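Local structure of dioxygenase (5V2D) at residues S88-A93 / F488-S493; N125-D130 / V257-M262; T138-S143 / L159-D164; L347-F352 / L417-G422; V415-N418 / L423-A426. The protein probably cleaves the central double bond of lignin-derived stilbenes with dioxygen at an iron centre, as relatives in the carotenoid-cleavage oxygenase family do. All coordinates share one frame; numbering follows the deposited sequence.

Contact 1 of 5, residues S88-A93 / F488-S493; sequences SGFHFA and FRMRMS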
# COMPACT_ATOMS: atom_id res chain seq x y z
N SER A 88 7.28 6.01 9.84
CA SER A 88 7.01 7.22 10.67
C SER A 88 5.87 6.86 11.60
O SER A 88 4.93 6.16 11.22
CB SER A 88 6.60 8.36 9.76
OG SER A 88 7.76 8.86 9.05
N GLY A 89 5.95 7.38 12.83
CA GLY A 89 4.85 7.29 13.80
C GLY A 89 4.54 8.69 14.32
O GLY A 89 5.40 9.30 14.93
N PHE A 90 3.34 9.21 14.04
CA PHE A 90 2.85 10.45 14.57
C PHE A 90 1.97 10.07 15.76
O PHE A 90 0.88 9.49 15.58
CB PHE A 90 2.04 11.22 13.58
CG PHE A 90 2.81 11.79 12.44
CD1 PHE A 90 3.36 13.03 12.52
CD2 PHE A 90 2.96 11.08 11.25
CE1 PHE A 90 4.03 13.64 11.47
CE2 PHE A 90 3.65 11.65 10.19
CZ PHE A 90 4.20 12.95 10.29
N HIS A 91 2.42 10.40 16.97
CA HIS A 91 1.69 10.04 18.15
C HIS A 91 0.83 11.25 18.65
O HIS A 91 1.40 12.31 18.95
CB HIS A 91 2.63 9.61 19.25
CG HIS A 91 1.93 9.24 20.52
ND1 HIS A 91 1.05 8.18 20.60
CD2 HIS A 91 1.96 9.82 21.75
CE1 HIS A 91 0.56 8.11 21.83
NE2 HIS A 91 1.09 9.10 22.55
N PHE A 92 -0.47 11.04 18.74
CA PHE A 92 -1.45 12.05 19.10
C PHE A 92 -1.84 11.80 20.59
O PHE A 92 -2.29 10.72 20.96
CB PHE A 92 -2.74 11.93 18.28
CG PHE A 92 -2.61 12.31 16.85
CD1 PHE A 92 -3.27 13.44 16.36
CD2 PHE A 92 -1.92 11.56 15.96
CE1 PHE A 92 -3.17 13.81 15.05
CE2 PHE A 92 -1.81 11.95 14.62
CZ PHE A 92 -2.43 13.08 14.18
N ALA A 93 -1.66 12.81 21.42
CA ALA A 93 -2.19 12.68 22.79
C ALA A 93 -2.58 14.03 23.30
O ALA A 93 -1.79 14.95 23.32
CB ALA A 93 -1.19 12.04 23.75
N PHE A 488 10.49 19.12 8.18
CA PHE A 488 11.19 18.59 7.03
C PHE A 488 10.23 17.94 6.10
O PHE A 488 9.15 17.57 6.50
CB PHE A 488 12.37 17.60 7.43
CG PHE A 488 11.89 16.35 8.13
CD1 PHE A 488 11.56 15.24 7.41
CD2 PHE A 488 11.83 16.28 9.49
CE1 PHE A 488 11.10 14.05 8.06
CE2 PHE A 488 11.29 15.14 10.14
CZ PHE A 488 10.95 14.04 9.40
N ARG A 489 10.63 17.84 4.85
CA ARG A 489 9.83 17.22 3.80
C ARG A 489 9.71 15.68 3.97
O ARG A 489 10.72 14.95 4.07
CB ARG A 489 10.47 17.46 2.43
CG ARG A 489 9.74 16.84 1.25
CD ARG A 489 10.55 17.08 -0.03
NE ARG A 489 11.88 16.52 0.07
CZ ARG A 489 12.19 15.27 -0.28
NH1 ARG A 489 11.33 14.42 -0.89
NH2 ARG A 489 13.49 14.91 -0.08
N MET A 490 8.49 15.22 3.94
CA MET A 490 8.20 13.77 4.00
C MET A 490 8.18 13.31 2.54
O MET A 490 7.33 13.77 1.74
CB MET A 490 6.81 13.55 4.61
CG MET A 490 6.66 14.02 6.06
SD MET A 490 7.59 13.12 7.31
CE MET A 490 6.58 11.68 7.42
N ARG A 491 9.00 12.31 2.25
CA ARG A 491 8.94 11.67 0.91
C ARG A 491 7.58 10.96 0.74
O ARG A 491 6.93 10.56 1.69
CB ARG A 491 10.07 10.65 0.79
CG ARG A 491 10.33 10.17 -0.59
CD ARG A 491 11.66 9.36 -0.60
NE ARG A 491 12.10 9.17 -2.00
CZ ARG A 491 12.04 8.03 -2.70
NH1 ARG A 491 12.45 8.03 -3.97
NH2 ARG A 491 11.56 6.87 -2.18
N MET A 492 7.18 10.78 -0.49
CA MET A 492 5.98 9.99 -0.79
C MET A 492 6.07 8.66 -0.12
O MET A 492 7.15 8.07 -0.11
CB MET A 492 5.75 9.90 -2.30
CG MET A 492 4.53 9.14 -2.74
SD MET A 492 3.05 9.98 -2.11
CE MET A 492 1.75 8.96 -2.71
N SER A 493 4.96 8.18 0.41
CA SER A 493 4.88 6.97 1.17
C SER A 493 4.03 5.94 0.45
O SER A 493 3.39 6.20 -0.62
CB SER A 493 4.30 7.22 2.58
OG SER A 493 5.01 8.31 3.24
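A small, buried van der Waals contact links Met490 to Ser88 and Phe90 where the chain closes its seven-bladed beta-propeller. Residues 88-93 run along a central strand of one blade. Residues 488-493 belong to the connection that leaves the adjacent blade at strand 482-486 and returns as strand 496-500, the edge strand of the sheet that holds 88-93, so the loop spans the seam between two blades. Only about 100 Å² is buried between the segments, and every close approach across it is made by one methyl group, Met490 CE. Met490 suits this place because its unbranched, flexible chain can fold: the torsions chi2 (-68°) and chi3 (-76°) both bend it, delivering CE to the strand while the backbones stay well apart. Ser88 and Phe90, two residues apart, offer their side chains on the same side of the strand. The Phe90 side chain comes from the direction opposite to that of Met490, its CG anti to the carbonyl carbon (chi1 -70°), and its far end reaches the methyl obliquely; CZ lies 3.9 Å from Met490 CE. The Phe90 side chain also touches Leu99 of the next strand and Leu468 of the adjacent blade, so the methionine adds to a core shared by two sheets. A small serine lets the methyl come in beside it. The loop has other ties: Met490 N is hydrogen-bonded to Ser466 OG, and the Arg491 side chain, through NH2, to Pro67 O. Against the strand the shortest approach is Met490 CE to Ser88 OG, 3.5 Å.

Contact 2 of 5, residues N125-D130 / V257-M262; sequences NAFTND and VDVERM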
# COMPACT_ATOMS: atom_id res chain seq x y z
N ASN A 125 14.50 -9.09 -8.02
CA ASN A 125 15.30 -10.00 -8.80
C ASN A 125 16.69 -10.10 -8.16
O ASN A 125 17.66 -9.38 -8.53
CB ASN A 125 15.33 -9.57 -10.29
CG ASN A 125 16.11 -10.57 -11.16
OD1 ASN A 125 16.70 -11.51 -10.59
ND2 ASN A 125 16.16 -10.37 -12.49
N ALA A 126 16.76 -11.01 -7.22
CA ALA A 126 18.02 -11.17 -6.46
C ALA A 126 19.17 -11.73 -7.32
O ALA A 126 20.33 -11.56 -6.98
CB ALA A 126 17.80 -12.07 -5.24
N PHE A 127 18.87 -12.33 -8.48
CA PHE A 127 19.98 -12.71 -9.38
C PHE A 127 20.79 -11.54 -9.85
O PHE A 127 21.86 -11.77 -10.32
CB PHE A 127 19.46 -13.51 -10.63
CG PHE A 127 18.68 -14.73 -10.26
CD1 PHE A 127 19.35 -15.86 -9.71
CD2 PHE A 127 17.27 -14.78 -10.38
CE1 PHE A 127 18.64 -17.01 -9.34
CE2 PHE A 127 16.57 -15.92 -9.98
CZ PHE A 127 17.25 -17.04 -9.49
N THR A 128 20.32 -10.29 -9.74
CA THR A 128 21.07 -9.14 -10.17
C THR A 128 21.71 -8.42 -9.00
O THR A 128 22.31 -7.36 -9.19
CB THR A 128 20.14 -8.14 -10.86
OG1 THR A 128 19.11 -7.68 -9.94
CG2 THR A 128 19.54 -8.80 -12.05
N ASN A 129 21.64 -8.99 -7.77
CA ASN A 129 22.29 -8.35 -6.65
C ASN A 129 23.82 -8.51 -6.69
O ASN A 129 24.30 -9.46 -7.23
CB ASN A 129 21.79 -8.90 -5.31
CG ASN A 129 20.35 -8.51 -5.01
OD1 ASN A 129 19.79 -7.66 -5.67
ND2 ASN A 129 19.75 -9.15 -4.04
N ASP A 130 24.53 -7.66 -5.99
CA ASP A 130 25.98 -7.89 -5.68
C ASP A 130 26.04 -9.11 -4.79
O ASP A 130 25.15 -9.39 -3.99
CB ASP A 130 26.46 -6.66 -4.94
CG ASP A 130 27.96 -6.64 -4.67
OD1 ASP A 130 28.49 -7.39 -3.83
OD2 ASP A 130 28.57 -5.70 -5.21
N VAL A 257 4.99 -14.12 -13.74
CA VAL A 257 6.38 -14.28 -13.37
C VAL A 257 7.04 -15.32 -14.27
O VAL A 257 6.46 -16.33 -14.54
CB VAL A 257 6.47 -14.80 -11.95
CG1 VAL A 257 7.91 -14.90 -11.47
CG2 VAL A 257 5.72 -13.88 -11.03
N ASP A 258 8.28 -15.07 -14.67
CA ASP A 258 9.12 -16.05 -15.38
C ASP A 258 10.55 -16.07 -14.79
O ASP A 258 11.33 -15.12 -14.96
CB ASP A 258 9.17 -15.70 -16.87
CG ASP A 258 9.86 -16.81 -17.71
OD1 ASP A 258 9.20 -17.45 -18.49
OD2 ASP A 258 11.06 -17.07 -17.59
N VAL A 259 10.89 -17.13 -14.11
CA VAL A 259 12.19 -17.22 -13.44
C VAL A 259 13.39 -17.19 -14.42
O VAL A 259 14.46 -16.61 -14.11
CB VAL A 259 12.32 -18.48 -12.58
CG1 VAL A 259 13.66 -18.42 -11.78
CG2 VAL A 259 11.15 -18.57 -11.64
N GLU A 260 13.19 -17.75 -15.61
CA GLU A 260 14.26 -17.71 -16.63
C GLU A 260 14.54 -16.31 -17.05
O GLU A 260 15.70 -15.91 -17.14
CB GLU A 260 13.94 -18.65 -17.85
CG GLU A 260 14.03 -20.15 -17.50
CD GLU A 260 15.41 -20.55 -16.89
OE1 GLU A 260 16.48 -20.22 -17.51
OE2 GLU A 260 15.44 -21.16 -15.78
N ARG A 261 13.49 -15.52 -17.29
CA ARG A 261 13.67 -14.10 -17.62
C ARG A 261 14.47 -13.40 -16.50
O ARG A 261 15.34 -12.58 -16.76
CB ARG A 261 12.31 -13.41 -17.83
CG ARG A 261 12.38 -11.89 -17.97
CD ARG A 261 11.01 -11.26 -18.21
NE ARG A 261 10.12 -11.37 -17.04
CZ ARG A 261 8.94 -11.97 -17.00
NH1 ARG A 261 8.41 -12.53 -18.07
NH2 ARG A 261 8.24 -11.99 -15.82
N MET A 262 14.12 -13.70 -15.25
CA MET A 262 14.83 -13.12 -14.11
C MET A 262 16.31 -13.55 -14.05
O MET A 262 17.16 -12.71 -13.77
CB MET A 262 14.15 -13.50 -12.77
CG MET A 262 12.74 -12.91 -12.56
SD MET A 262 11.87 -13.77 -11.16
CE MET A 262 13.05 -13.42 -9.85
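Asn125 reaches across to Met262 and ties a 3-10 turn, 126-128, to the short helix that begins at Val259 and is N-capped by Asp258. The turn lies in the loop between helix 107-115 and strand 143-147; the helix follows strand 255-257, at the periphery of the fold. A chi1 of -177° swings the amide out from the backbone N toward the helix, and ND2 donates to Met262 O over 2.8 Å with an N-H...O angle of 154°. The carbonyl oxygen lies close to the amide plane, although the donor meets it well off the C=O direction. ND2 also bonds to Gly266 O, so one buried NH2 group serves two backbone carbonyls, while OD1 takes a weak bond from Phe127 N at 3.1 Å. Asparagine fits because one short amide can donate and accept at once; replacing it with the methyl of an alanine is likely to leave Met262 O and Gly266 O without this donor and Phe127 N without its weak acceptor, the turn less firmly joined to the helix. Next, Phe127, largely exposed, packs over the contact on its solvent side. Its ring meets the helix obliquely, with CD2 4.1 Å from Met262 CB and CE2 4.2 Å from Val259 CG1. Thr128 then closes the turn: its N donates to Asn125 O at 3.1 Å and its OG1 to the same oxygen at 2.6 Å, two donors that fix the turn carrying Asn125. Across the contact, the first turn of the helix is capped by Asp258, whose OD2 accepts from Arg261 N at 2.9 Å, the N-H arriving on the anti side of the carboxylate, 27° out of its plane.

Contact 3 of 5, residues T138-S143 / L159-D164; sequences TTANTS and LPWAMD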
# COMPACT_ATOMS: atom_id res chain seq x y z
N THR A 138 14.32 -8.41 1.10
CA THR A 138 13.21 -7.54 1.43
C THR A 138 13.64 -6.18 1.95
O THR A 138 14.63 -6.06 2.63
CB THR A 138 12.17 -8.19 2.39
OG1 THR A 138 10.93 -7.51 2.22
CG2 THR A 138 12.60 -8.10 3.82
N THR A 139 12.82 -5.18 1.64
CA THR A 139 12.93 -3.84 2.23
C THR A 139 11.83 -3.46 3.21
O THR A 139 11.88 -2.38 3.77
CB THR A 139 12.86 -2.78 1.08
OG1 THR A 139 11.68 -3.05 0.29
CG2 THR A 139 14.12 -2.88 0.23
N ALA A 140 10.83 -4.32 3.44
CA ALA A 140 9.79 -4.12 4.44
C ALA A 140 9.17 -2.72 4.29
O ALA A 140 9.02 -2.05 5.30
CB ALA A 140 10.37 -4.32 5.83
N ASN A 141 8.84 -2.33 3.06
CA ASN A 141 8.56 -0.94 2.70
C ASN A 141 7.14 -0.56 2.32
O ASN A 141 6.95 0.58 1.87
CB ASN A 141 9.54 -0.52 1.62
CG ASN A 141 9.22 -1.07 0.27
OD1 ASN A 141 8.38 -1.93 0.14
ND2 ASN A 141 9.93 -0.56 -0.76
N THR A 142 6.18 -1.50 2.44
CA THR A 142 4.89 -1.31 1.78
C THR A 142 3.76 -0.99 2.70
O THR A 142 2.95 -0.06 2.42
CB THR A 142 4.58 -2.51 0.87
OG1 THR A 142 5.60 -2.59 -0.13
CG2 THR A 142 3.27 -2.35 0.15
N SER A 143 3.64 -1.72 3.82
CA SER A 143 2.60 -1.40 4.80
C SER A 143 3.08 -1.60 6.19
O SER A 143 4.09 -2.23 6.46
CB SER A 143 1.39 -2.36 4.66
OG SER A 143 0.78 -2.24 3.39
N LEU A 159 8.60 -12.47 4.72
CA LEU A 159 7.95 -12.32 6.00
C LEU A 159 8.17 -10.89 6.48
O LEU A 159 9.12 -10.21 6.05
CB LEU A 159 8.60 -13.29 7.00
CG LEU A 159 8.25 -14.79 6.81
CD1 LEU A 159 9.15 -15.60 7.75
CD2 LEU A 159 6.83 -15.02 7.18
N PRO A 160 7.31 -10.40 7.35
CA PRO A 160 7.39 -9.04 7.82
C PRO A 160 8.45 -8.87 8.86
O PRO A 160 8.98 -9.87 9.34
CB PRO A 160 6.00 -8.80 8.44
CG PRO A 160 5.43 -10.13 8.71
CD PRO A 160 6.11 -11.13 7.87
N TRP A 161 8.77 -7.61 9.17
CA TRP A 161 9.75 -7.24 10.16
C TRP A 161 9.02 -6.52 11.32
O TRP A 161 8.15 -5.67 11.11
CB TRP A 161 10.83 -6.33 9.54
CG TRP A 161 11.78 -7.15 8.80
CD1 TRP A 161 11.54 -7.86 7.67
CD2 TRP A 161 13.10 -7.49 9.22
NE1 TRP A 161 12.65 -8.60 7.35
CE2 TRP A 161 13.61 -8.41 8.29
CE3 TRP A 161 13.90 -7.10 10.28
CZ2 TRP A 161 14.91 -8.91 8.40
CZ3 TRP A 161 15.19 -7.60 10.38
CH2 TRP A 161 15.67 -8.51 9.47
N ALA A 162 9.31 -6.96 12.55
CA ALA A 162 8.68 -6.35 13.71
C ALA A 162 9.47 -5.18 14.22
O ALA A 162 10.71 -5.19 14.19
CB ALA A 162 8.46 -7.41 14.78
N MET A 163 8.72 -4.19 14.67
CA MET A 163 9.22 -3.03 15.31
C MET A 163 8.50 -2.72 16.62
O MET A 163 7.32 -3.04 16.81
CB MET A 163 9.10 -1.86 14.35
CG MET A 163 9.79 -2.11 12.97
SD MET A 163 9.34 -0.68 11.93
CE MET A 163 10.81 0.35 12.14
N ASP A 164 9.22 -2.03 17.51
CA ASP A 164 8.63 -1.62 18.79
C ASP A 164 7.58 -0.52 18.50
O ASP A 164 7.89 0.48 17.78
CB ASP A 164 9.72 -1.09 19.72
CG ASP A 164 9.18 -0.66 21.06
OD1 ASP A 164 8.47 0.35 21.21
OD2 ASP A 164 9.48 -1.35 22.01
O HOH W 1 9.09 -7.83 4.57
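Thr138 and Trp161 make the closest packing contact, a methyl group laid obliquely against the pyrrole part of an indole. Thr138 CG2 sits 3.6 Å from Trp161 NE1, and Ala140 CB adds a second methyl 4.2 Å from Trp161 CD1. With chi1 at -157°, Thr138 points its OG1 away from the backbone N and turns CG2 to the ring, so the branched side chain gives one arm to each kind of interaction. Alanine is small enough to lie beside the indole, in a backbone of left-handed conformation (phi 51°, psi 46°).

The polar interactions centre on Thr138 OG1. No direct hydrogen bond joins the segments; instead a water donates to Thr138 OG1 at 3.0 Å and to Leu159 O at 2.8 Å, bridging the loop to the backbone just ahead of Trp161. Ala140 N gives OG1 a further, weak bond of 3.4 Å, and OG1 is also hydrogen-bonded to Asp157 OD1.

Residues 161-163 lie in a propeller blade, and 138-142 lead into its first strand. Since OG1 accepts from the water and from Ala140 N, its own proton is probably directed to the Asp157 carboxylate, which implies that this buried hydroxyl is well satisfied although no direct hydrogen bond crosses the contact.

Contact 4 of 5, residues L347-F352 / L417-G422; sequences LMRWTF and LNLKTG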
# COMPACT_ATOMS: atom_id res chain seq x y z
N LEU A 347 -13.56 3.74 -9.43
CA LEU A 347 -13.97 2.80 -8.39
C LEU A 347 -15.06 1.90 -8.95
O LEU A 347 -16.04 2.38 -9.54
CB LEU A 347 -14.46 3.54 -7.13
CG LEU A 347 -14.64 2.64 -5.90
CD1 LEU A 347 -13.31 2.17 -5.29
CD2 LEU A 347 -15.45 3.38 -4.88
N MET A 348 -14.92 0.59 -8.76
CA MET A 348 -15.87 -0.41 -9.22
C MET A 348 -16.28 -1.40 -8.17
O MET A 348 -15.56 -1.63 -7.18
CB MET A 348 -15.27 -1.18 -10.40
CG MET A 348 -14.70 -0.25 -11.42
SD MET A 348 -14.90 -0.57 -13.14
CE MET A 348 -16.57 -0.25 -13.20
N ARG A 349 -17.44 -2.02 -8.39
CA ARG A 349 -17.92 -3.10 -7.55
C ARG A 349 -17.91 -4.35 -8.41
O ARG A 349 -18.56 -4.38 -9.47
CB ARG A 349 -19.31 -2.87 -7.03
CG ARG A 349 -19.88 -4.07 -6.27
CD ARG A 349 -21.09 -3.68 -5.40
NE ARG A 349 -20.62 -2.90 -4.25
CZ ARG A 349 -21.37 -2.37 -3.31
NH1 ARG A 349 -22.70 -2.62 -3.32
NH2 ARG A 349 -20.79 -1.70 -2.31
N TRP A 350 -17.24 -5.38 -7.93
CA TRP A 350 -17.35 -6.73 -8.50
C TRP A 350 -18.36 -7.53 -7.67
O TRP A 350 -18.38 -7.44 -6.44
CB TRP A 350 -16.02 -7.43 -8.40
CG TRP A 350 -14.91 -6.80 -9.10
CD1 TRP A 350 -14.02 -5.96 -8.56
CD2 TRP A 350 -14.46 -7.08 -10.42
NE1 TRP A 350 -13.06 -5.62 -9.50
CE2 TRP A 350 -13.29 -6.33 -10.64
CE3 TRP A 350 -14.95 -7.88 -11.47
CZ2 TRP A 350 -12.62 -6.31 -11.84
CZ3 TRP A 350 -14.27 -7.84 -12.69
CH2 TRP A 350 -13.13 -7.09 -12.86
N THR A 351 -19.16 -8.37 -8.34
CA THR A 351 -20.13 -9.22 -7.70
C THR A 351 -19.83 -10.67 -8.15
O THR A 351 -19.78 -10.95 -9.39
CB THR A 351 -21.52 -8.82 -8.20
OG1 THR A 351 -21.79 -7.46 -7.79
CG2 THR A 351 -22.60 -9.75 -7.57
N PHE A 352 -19.50 -11.54 -7.21
CA PHE A 352 -19.13 -12.93 -7.48
C PHE A 352 -20.31 -13.76 -6.90
O PHE A 352 -20.45 -13.90 -5.69
CB PHE A 352 -17.80 -13.33 -6.82
CG PHE A 352 -16.66 -12.46 -7.24
CD1 PHE A 352 -16.23 -11.42 -6.42
CD2 PHE A 352 -16.10 -12.56 -8.48
CE1 PHE A 352 -15.16 -10.63 -6.78
CE2 PHE A 352 -15.05 -11.75 -8.86
CZ PHE A 352 -14.58 -10.76 -8.01
N LEU A 417 -16.63 9.48 -0.20
CA LEU A 417 -17.71 8.93 -1.05
C LEU A 417 -18.79 8.28 -0.20
O LEU A 417 -18.53 7.40 0.66
CB LEU A 417 -17.16 7.87 -1.99
CG LEU A 417 -18.13 7.12 -2.88
CD1 LEU A 417 -18.88 8.03 -3.85
CD2 LEU A 417 -17.34 6.05 -3.63
N ASN A 418 -20.04 8.73 -0.41
CA ASN A 418 -21.24 8.13 0.18
C ASN A 418 -21.80 7.12 -0.82
O ASN A 418 -22.34 7.53 -1.89
CB ASN A 418 -22.29 9.22 0.47
CG ASN A 418 -23.51 8.70 1.19
OD1 ASN A 418 -23.92 7.53 1.02
ND2 ASN A 418 -24.17 9.55 1.85
N LEU A 419 -21.68 5.83 -0.54
CA LEU A 419 -22.19 4.80 -1.44
C LEU A 419 -23.74 4.72 -1.54
O LEU A 419 -24.26 4.18 -2.48
CB LEU A 419 -21.66 3.43 -1.04
CG LEU A 419 -20.16 3.26 -1.29
CD1 LEU A 419 -19.68 1.89 -0.91
CD2 LEU A 419 -19.78 3.57 -2.72
N LYS A 420 -24.44 5.22 -0.56
CA LYS A 420 -25.92 5.22 -0.61
C LYS A 420 -26.41 6.25 -1.60
O LYS A 420 -27.32 5.96 -2.35
CB LYS A 420 -26.53 5.57 0.73
CG LYS A 420 -26.52 4.52 1.79
CD LYS A 420 -27.51 5.03 2.87
CE LYS A 420 -27.07 4.77 4.30
NZ LYS A 420 -27.24 3.29 4.52
N THR A 421 -25.86 7.44 -1.63
CA THR A 421 -26.32 8.46 -2.56
C THR A 421 -25.46 8.51 -3.80
O THR A 421 -25.85 9.10 -4.79
CB THR A 421 -26.33 9.84 -1.93
OG1 THR A 421 -25.01 10.17 -1.51
CG2 THR A 421 -27.26 9.85 -0.72
N GLY A 422 -24.26 7.92 -3.75
CA GLY A 422 -23.29 8.08 -4.85
C GLY A 422 -22.62 9.45 -4.93
O GLY A 422 -21.89 9.70 -5.85
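Asn418 OD1, next in the chain to the Leu417 that meets Leu347, is gripped by two backbone N-H groups, from Lys420 at 2.8 Å and from Thr421 at 3.3 Å. The first bond makes an Asx turn. Its donor lies only 16° from the carbonyl plane of the side chain, whereas Thr421 N stands above that plane, 70° out of it. Asparagine suits the end of strand 413-418 because its short amide can fold back over the following residues, turning the chain toward Gly422, whose positive phi a residue lacking CB adopts readily. This turn stands beside a seam of the beta-propeller: strand 345-353 belongs to one blade and strand 413-418 to the next. No hydrogen bond crosses between the two segments, which meet through two pairs of side chains. In the buried pair, Leu347 CD2 and Leu417 CD2 touch at 3.5 Å. Both leucines hold CG anti to the backbone N (chi1 -168° for Leu347), extending their branches toward each other although Leu347 CA and Leu417 CA are 10.3 Å apart, and they cross obliquely. Leucine is apt here, long and wholly apolar, for filling the join between two sheets. The partly exposed pair sets a methyl against a charged group. Arg349 NH2 forms a salt bridge to Asp318 OD1 within its own blade, and Leu419, the residue after Asn418 in the turn, lays a methyl against the same guanidinium. That approach too is oblique, with Leu419 CD1 4.0 Å from Arg349 NH2.

Contact 5 of 5, residues V415-N418 / L423-A426; sequences VHLN and LSDA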
# COMPACT_ATOMS: atom_id res chain seq x y z
N VAL A 415 -11.11 12.72 -0.72
CA VAL A 415 -12.54 12.54 -1.01
C VAL A 415 -13.25 11.63 -0.01
O VAL A 415 -12.75 10.60 0.39
CB VAL A 415 -12.70 11.96 -2.43
CG1 VAL A 415 -14.15 11.77 -2.84
CG2 VAL A 415 -11.96 12.76 -3.46
N HIS A 416 -14.45 12.01 0.39
CA HIS A 416 -15.40 11.11 1.12
C HIS A 416 -16.50 10.75 0.10
O HIS A 416 -17.21 11.62 -0.34
CB HIS A 416 -16.02 11.82 2.34
CG HIS A 416 -17.04 11.03 3.08
ND1 HIS A 416 -17.64 11.51 4.23
CD2 HIS A 416 -17.52 9.78 2.93
CE1 HIS A 416 -18.50 10.63 4.71
NE2 HIS A 416 -18.48 9.57 3.90
N LEU A 417 -16.63 9.48 -0.20
CA LEU A 417 -17.71 8.93 -1.05
C LEU A 417 -18.79 8.28 -0.20
O LEU A 417 -18.53 7.40 0.66
CB LEU A 417 -17.16 7.87 -1.99
CG LEU A 417 -18.13 7.12 -2.88
CD1 LEU A 417 -18.88 8.03 -3.85
CD2 LEU A 417 -17.34 6.05 -3.63
N ASN A 418 -20.04 8.73 -0.41
CA ASN A 418 -21.24 8.13 0.18
C ASN A 418 -21.80 7.12 -0.82
O ASN A 418 -22.34 7.53 -1.89
CB ASN A 418 -22.29 9.22 0.47
CG ASN A 418 -23.51 8.70 1.19
OD1 ASN A 418 -23.92 7.53 1.02
ND2 ASN A 418 -24.17 9.55 1.85
N LEU A 423 -22.84 10.33 -3.98
CA LEU A 423 -22.23 11.66 -3.98
C LEU A 423 -20.84 11.68 -3.25
O LEU A 423 -20.66 10.95 -2.27
CB LEU A 423 -23.12 12.67 -3.26
CG LEU A 423 -24.53 12.85 -3.91
CD1 LEU A 423 -25.29 13.85 -3.01
CD2 LEU A 423 -24.56 13.23 -5.42
N SER A 424 -19.97 12.55 -3.72
CA SER A 424 -18.64 12.81 -3.17
C SER A 424 -18.46 14.18 -2.53
O SER A 424 -19.01 15.13 -3.00
CB SER A 424 -17.60 12.58 -4.29
OG SER A 424 -17.68 11.21 -4.75
N ASP A 425 -17.76 14.28 -1.42
CA ASP A 425 -17.48 15.53 -0.67
C ASP A 425 -15.92 15.57 -0.68
O ASP A 425 -15.30 14.68 -0.09
CB ASP A 425 -18.01 15.30 0.76
CG ASP A 425 -17.74 16.52 1.77
OD1 ASP A 425 -17.41 17.66 1.27
OD2 ASP A 425 -17.89 16.42 3.13
N ALA A 426 -15.32 16.55 -1.35
CA ALA A 426 -13.86 16.55 -1.55
C ALA A 426 -13.20 17.81 -1.07
O ALA A 426 -13.79 18.91 -1.14
CB ALA A 426 -13.54 16.36 -3.03
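His416 and Asp425 form an antiparallel hydrogen-bonded pair in which each backbone satisfies the other. His416 N donates to Asp425 O at 2.8 Å, almost perfectly straight at 177°, and Asp425 N returns a bond of 2.9 Å to His416 O. That carbonyl also receives a CA-H...O contact from Ser424 CA at 3.4 Å. Nearer the turn, Asn418 N donates to Leu423 O at 3.0 Å. The flanking pairs, Val415 with Ala426 and Leu417 with Ser424, are non-hydrogen-bonded; the backbones of Val415 and Leu417 bond on the other side to Leu390 and Gly388 of the neighbouring strand 387-392.

The polar ends of His416, Asp425 and Ser424 find partners beyond the two segments. His416 and Asp425 share one face of the sheet, but both are occupied elsewhere: His416 NE2 is hydrogen-bonded to His387 ND1, and Asp425 OD2 to Met476 N. A chi1 of 177° carries the imidazole away from its own backbone N toward that second histidine. On the other face, Ser424 OG bonds to Tyr369 OH, while Leu417 CD1 rests 3.5 Å from the same Ser424 OG. Packing on this face continues with the two valine branches: Val415 CG1 lies 3.8 Å from Ser424 CB, and Val415 CG2 is 4.0 Å from Ala426 CB. Beta-branched valine favours the extended backbone, and small serine and alanine fit beside it on the outer strand. The strand axes run at 167°, as expected of a beta hairpin, here forming the last two strands of a four-stranded antiparallel propeller blade.

Overall arrangement
All five contacts belong to one chain built round a beta-propeller, whose iron is held by His188, His239, His304 and His495. Contact 1 lies on the closing seam, and its segment 488-493 runs on almost at once to the ligand His495, whose backbone bonds to Thr142 of contact 3; the nearest atoms of these two contacts are about 6 Å apart. The side chains of Thr138 in contact 3 and Leu347 in contact 4 are each about 14 Å from the iron, so neither is a ligand. Contacts 4 and 5 share Leu417 and Asn418, the first joining two blades and the second pairing strands within one. Contact 2 is peripheral, its centre about 43 Å from that of contact 5.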